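Local coordinates for protein superoxide dismutase [Mn/Fe] (Porphyromonas gingivalis, PDB 1UES) that destroys superoxide radicals, dismutating them to oxygen and hydrogen peroxide at a single manganese or iron ion in each subunit of a homodimer, at residues A[27-39]-A[64-78]. The protein carries 1 engineered substitution. Numbering follows the deposited sequence.
With MN (manganese (II) ion), chain E.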
# COMPACT_ATOMS: atom_id res chain seq x y z
N HIS A 27 5.34 -10.69 -7.89
CA HIS A 27 4.65 -9.53 -8.46
C HIS A 27 3.83 -9.93 -9.68
O HIS A 27 2.62 -9.64 -9.75
CB HIS A 27 5.70 -8.44 -8.81
CG HIS A 27 5.10 -7.08 -8.96
ND1 HIS A 27 5.85 -5.95 -9.19
CD2 HIS A 27 3.82 -6.67 -8.85
CE1 HIS A 27 5.06 -4.90 -9.21
NE2 HIS A 27 3.82 -5.31 -8.99
N HIS A 28 4.49 -10.55 -10.64
CA HIS A 28 3.81 -11.00 -11.84
C HIS A 28 3.07 -12.32 -11.61
O HIS A 28 1.88 -12.43 -11.90
CB HIS A 28 4.80 -11.14 -13.01
CG HIS A 28 4.22 -11.80 -14.21
ND1 HIS A 28 4.27 -13.16 -14.40
CD2 HIS A 28 3.50 -11.29 -15.25
CE1 HIS A 28 3.60 -13.47 -15.50
NE2 HIS A 28 3.12 -12.36 -16.03
N GLY A 29 3.78 -13.32 -11.08
CA GLY A 29 3.14 -14.61 -10.88
C GLY A 29 2.02 -14.73 -9.86
O GLY A 29 1.16 -15.61 -10.01
N LYS A 30 2.01 -13.90 -8.83
CA LYS A 30 0.98 -14.00 -7.80
C LYS A 30 0.06 -12.79 -7.75
O LYS A 30 -1.16 -12.95 -7.83
CB LYS A 30 1.63 -14.23 -6.44
CG LYS A 30 2.40 -15.55 -6.39
CD LYS A 30 1.44 -16.72 -6.57
CE LYS A 30 2.10 -18.08 -6.25
NZ LYS A 30 2.39 -18.82 -7.50
N HIS A 31 0.61 -11.59 -7.58
CA HIS A 31 -0.24 -10.40 -7.53
C HIS A 31 -1.04 -10.18 -8.79
O HIS A 31 -2.27 -9.98 -8.74
CB HIS A 31 0.58 -9.14 -7.28
CG HIS A 31 1.12 -9.05 -5.90
ND1 HIS A 31 0.45 -8.42 -4.88
CD2 HIS A 31 2.28 -9.50 -5.37
CE1 HIS A 31 1.18 -8.47 -3.78
NE2 HIS A 31 2.29 -9.13 -4.05
N LEU A 32 -0.36 -10.15 -9.94
CA LEU A 32 -1.09 -9.92 -11.18
C LEU A 32 -2.07 -11.06 -11.47
O LEU A 32 -3.19 -10.82 -11.91
CB LEU A 32 -0.14 -9.69 -12.34
CG LEU A 32 -0.75 -9.36 -13.71
CD1 LEU A 32 -1.77 -8.20 -13.60
CD2 LEU A 32 0.38 -8.96 -14.65
N LYS A 33 -1.67 -12.30 -11.23
CA LYS A 33 -2.59 -13.40 -11.42
C LYS A 33 -3.86 -13.18 -10.56
O LYS A 33 -4.99 -13.41 -11.01
CB LYS A 33 -1.89 -14.71 -11.02
CG LYS A 33 -2.78 -15.94 -11.08
CD LYS A 33 -2.64 -16.80 -9.81
CE LYS A 33 -3.18 -16.11 -8.54
NZ LYS A 33 -2.17 -15.75 -7.50
N THR A 34 -3.70 -12.73 -9.32
CA THR A 34 -4.85 -12.50 -8.46
C THR A 34 -5.76 -11.39 -9.01
O THR A 34 -7.00 -11.51 -8.96
CB THR A 34 -4.39 -12.13 -7.02
OG1 THR A 34 -3.73 -13.27 -6.44
CG2 THR A 34 -5.54 -11.76 -6.16
N TYR A 35 -5.15 -10.33 -9.53
CA TYR A 35 -5.93 -9.23 -10.10
C TYR A 35 -6.76 -9.71 -11.29
O TYR A 35 -7.93 -9.34 -11.43
CB TYR A 35 -5.02 -8.09 -10.59
CG TYR A 35 -4.43 -7.29 -9.46
CD1 TYR A 35 -5.26 -6.81 -8.44
CD2 TYR A 35 -3.06 -7.03 -9.39
CE1 TYR A 35 -4.73 -6.07 -7.38
CE2 TYR A 35 -2.54 -6.29 -8.32
CZ TYR A 35 -3.37 -5.82 -7.33
OH TYR A 35 -2.90 -5.06 -6.29
N VAL A 36 -6.12 -10.50 -12.15
CA VAL A 36 -6.76 -11.05 -13.34
C VAL A 36 -7.90 -12.00 -12.95
O VAL A 36 -9.02 -11.90 -13.49
CB VAL A 36 -5.73 -11.80 -14.24
CG1 VAL A 36 -6.44 -12.48 -15.41
CG2 VAL A 36 -4.67 -10.78 -14.75
N ASP A 37 -7.63 -12.89 -11.99
CA ASP A 37 -8.65 -13.83 -11.53
C ASP A 37 -9.85 -13.12 -10.90
O ASP A 37 -11.03 -13.43 -11.19
CB ASP A 37 -8.05 -14.82 -10.53
CG ASP A 37 -7.09 -15.81 -11.18
OD1 ASP A 37 -7.02 -15.89 -12.44
OD2 ASP A 37 -6.37 -16.50 -10.41
N ASN A 38 -9.58 -12.13 -10.05
CA ASN A 38 -10.66 -11.40 -9.41
C ASN A 38 -11.43 -10.61 -10.45
O ASN A 38 -12.65 -10.52 -10.39
CB ASN A 38 -10.11 -10.42 -8.36
CG ASN A 38 -9.58 -11.13 -7.12
OD1 ASN A 38 -9.80 -12.34 -6.91
ND2 ASN A 38 -8.87 -10.36 -6.27
N LEU A 39 -10.72 -10.03 -11.42
CA LEU A 39 -11.42 -9.25 -12.42
C LEU A 39 -12.35 -10.18 -13.20
O LEU A 39 -13.49 -9.85 -13.43
CB LEU A 39 -10.41 -8.60 -13.38
CG LEU A 39 -11.05 -7.94 -14.60
CD1 LEU A 39 -11.97 -6.83 -14.13
CD2 LEU A 39 -9.94 -7.40 -15.51
N ILE A 64 -14.51 -3.84 -9.28
CA ILE A 64 -14.22 -4.10 -10.68
C ILE A 64 -13.15 -3.13 -11.14
O ILE A 64 -12.16 -3.56 -11.73
CB ILE A 64 -15.50 -3.99 -11.53
CG1 ILE A 64 -16.37 -5.19 -11.22
CG2 ILE A 64 -15.14 -3.96 -13.01
CD1 ILE A 64 -17.76 -5.13 -11.86
N PHE A 65 -13.31 -1.85 -10.83
CA PHE A 65 -12.30 -0.91 -11.25
C PHE A 65 -10.96 -1.23 -10.60
O PHE A 65 -9.94 -1.16 -11.26
CB PHE A 65 -12.64 0.53 -10.90
CG PHE A 65 -11.52 1.47 -11.24
CD1 PHE A 65 -11.28 1.84 -12.57
CD2 PHE A 65 -10.65 1.93 -10.27
CE1 PHE A 65 -10.17 2.62 -12.91
CE2 PHE A 65 -9.55 2.71 -10.60
CZ PHE A 65 -9.31 3.06 -11.92
N ASN A 66 -10.96 -1.55 -9.30
CA ASN A 66 -9.68 -1.84 -8.63
C ASN A 66 -8.92 -2.97 -9.31
O ASN A 66 -7.68 -2.90 -9.48
CB ASN A 66 -9.93 -2.18 -7.14
CG ASN A 66 -10.36 -0.97 -6.33
OD1 ASN A 66 -10.13 0.17 -6.74
ND2 ASN A 66 -11.01 -1.20 -5.16
N ASN A 67 -9.62 -4.01 -9.75
CA ASN A 67 -8.90 -5.10 -10.38
C ASN A 67 -8.57 -4.82 -11.83
O ASN A 67 -7.52 -5.19 -12.31
CB ASN A 67 -9.67 -6.41 -10.22
CG ASN A 67 -9.67 -6.88 -8.79
OD1 ASN A 67 -8.63 -7.37 -8.29
ND2 ASN A 67 -10.80 -6.77 -8.11
N ALA A 68 -9.46 -4.09 -12.51
CA ALA A 68 -9.23 -3.73 -13.92
C ALA A 68 -8.03 -2.78 -14.00
O ALA A 68 -7.11 -2.99 -14.81
CB ALA A 68 -10.49 -3.02 -14.49
N GLY A 69 -8.07 -1.72 -13.18
CA GLY A 69 -7.01 -0.73 -13.16
C GLY A 69 -5.69 -1.39 -12.85
O GLY A 69 -4.71 -1.10 -13.52
N GLN A 70 -5.68 -2.31 -11.88
CA GLN A 70 -4.44 -3.00 -11.53
C GLN A 70 -3.96 -3.88 -12.68
O GLN A 70 -2.76 -3.94 -12.95
CB GLN A 70 -4.61 -3.83 -10.25
CG GLN A 70 -4.57 -2.98 -8.96
CD GLN A 70 -3.27 -2.16 -8.80
OE1 GLN A 70 -3.10 -1.13 -9.45
NE2 GLN A 70 -2.37 -2.63 -7.94
N THR A 71 -4.88 -4.56 -13.36
CA THR A 71 -4.47 -5.40 -14.48
C THR A 71 -3.85 -4.54 -15.56
O THR A 71 -2.76 -4.82 -16.03
CB THR A 71 -5.65 -6.21 -15.05
OG1 THR A 71 -6.14 -7.07 -14.03
CG2 THR A 71 -5.21 -7.09 -16.20
N LEU A 72 -4.51 -3.45 -15.93
CA LEU A 72 -3.95 -2.61 -16.96
C LEU A 72 -2.61 -1.98 -16.55
O LEU A 72 -1.67 -1.95 -17.34
CB LEU A 72 -4.95 -1.51 -17.32
CG LEU A 72 -4.38 -0.51 -18.32
CD1 LEU A 72 -4.07 -1.21 -19.63
CD2 LEU A 72 -5.36 0.64 -18.53
N ASN A 73 -2.53 -1.49 -15.32
CA ASN A 73 -1.32 -0.87 -14.85
C ASN A 73 -0.16 -1.87 -14.94
O ASN A 73 0.93 -1.54 -15.41
CB ASN A 73 -1.45 -0.39 -13.38
CG ASN A 73 -2.15 0.97 -13.27
OD1 ASN A 73 -1.90 1.85 -14.08
ND2 ASN A 73 -3.01 1.13 -12.26
N HIS A 74 -0.37 -3.09 -14.48
CA HIS A 74 0.72 -4.07 -14.50
C HIS A 74 1.07 -4.48 -15.90
O HIS A 74 2.23 -4.72 -16.18
CB HIS A 74 0.37 -5.28 -13.65
CG HIS A 74 0.40 -4.99 -12.19
ND1 HIS A 74 -0.69 -4.51 -11.51
CD2 HIS A 74 1.40 -5.06 -11.29
CE1 HIS A 74 -0.38 -4.28 -10.25
NE2 HIS A 74 0.89 -4.61 -10.08
N ASN A 75 0.07 -4.59 -16.77
CA ASN A 75 0.36 -4.98 -18.14
C ASN A 75 1.30 -4.00 -18.80
O ASN A 75 2.25 -4.41 -19.46
CB ASN A 75 -0.93 -5.14 -18.95
CG ASN A 75 -1.71 -6.39 -18.55
OD1 ASN A 75 -1.22 -7.22 -17.78
ND2 ASN A 75 -2.93 -6.54 -19.09
N LEU A 76 1.06 -2.70 -18.63
CA LEU A 76 1.94 -1.68 -19.18
C LEU A 76 3.28 -1.64 -18.44
O LEU A 76 4.34 -1.46 -19.02
CB LEU A 76 1.24 -0.33 -19.07
CG LEU A 76 -0.02 -0.24 -19.95
CD1 LEU A 76 -0.83 0.97 -19.56
CD2 LEU A 76 0.37 -0.17 -21.44
N TYR A 77 3.23 -1.81 -17.13
CA TYR A 77 4.44 -1.76 -16.34
C TYR A 77 5.43 -2.87 -16.73
O TYR A 77 6.58 -2.61 -17.09
CB TYR A 77 4.02 -1.86 -14.85
CG TYR A 77 5.15 -2.06 -13.86
CD1 TYR A 77 5.85 -0.98 -13.35
CD2 TYR A 77 5.41 -3.34 -13.33
CE1 TYR A 77 6.80 -1.14 -12.33
CE2 TYR A 77 6.36 -3.52 -12.30
CZ TYR A 77 7.04 -2.41 -11.81
OH TYR A 77 7.86 -2.54 -10.71
N PHE A 78 4.99 -4.11 -16.75
CA PHE A 78 5.95 -5.15 -17.08
C PHE A 78 6.41 -5.07 -18.52
O PHE A 78 7.55 -5.39 -18.82
CB PHE A 78 5.39 -6.54 -16.81
CG PHE A 78 5.25 -6.85 -15.36
CD1 PHE A 78 3.98 -7.08 -14.82
CD2 PHE A 78 6.37 -6.90 -14.52
CE1 PHE A 78 3.83 -7.33 -13.47
CE2 PHE A 78 6.20 -7.15 -13.14
CZ PHE A 78 4.94 -7.37 -12.65
MN MN E . 2.19 -3.96 -8.43
O HOH W 1 8.43 -4.85 -9.22
O HOH W 2 0.68 -2.39 -7.94
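His-27 and His-74 meet through the manganese ion that both bind by NE2, each at 2.2 Å, their ring planes almost perpendicular (85°). The two rings are held differently. His-74 donates from ND1 to Gln-70 O one turn back on its own helix, a short bond of 2.6 Å with the acceptor in the ring plane; His-27 ND1 donates a hydrogen bond to a water that also bonds to Tyr-77 OH, while Phe-78 drives its edge, CZ first, against one face of the imidazole. Both faces of Phe-78 are covered, one by His-28 CB and the opposite one by Tyr-77 CD2.

Further along helix 27-39, Tyr-35 lays its ring over Gln-70, whose CB sits 3.4 Å from the ring centroid, practically on the normal. A bend at chi2 (-57°) curls the amide round to the phenol, where NE2 gives Tyr-35 OH a nearly straight bond of 3.0 Å (175°) and also reaches the metal-bound water; Trp-123 takes OE1. Tyr-35 is a knob among Asn-67, Gln-70, Thr-71 and His-74; Leu-32, among Thr-71, His-74, Asn-75 and Phe-78, and Leu-39, among Ile-64, Asn-67, Ala-68 and Thr-71, are further knobs in holes.

The segment axes, inclined well away from antiparallel, approach within 8.5 Å in the alpha-hairpin domain of iron/manganese superoxide dismutases, supplying two ligands of a metal site completed by Asp-157 and His-161 of the C-terminal domain and a water.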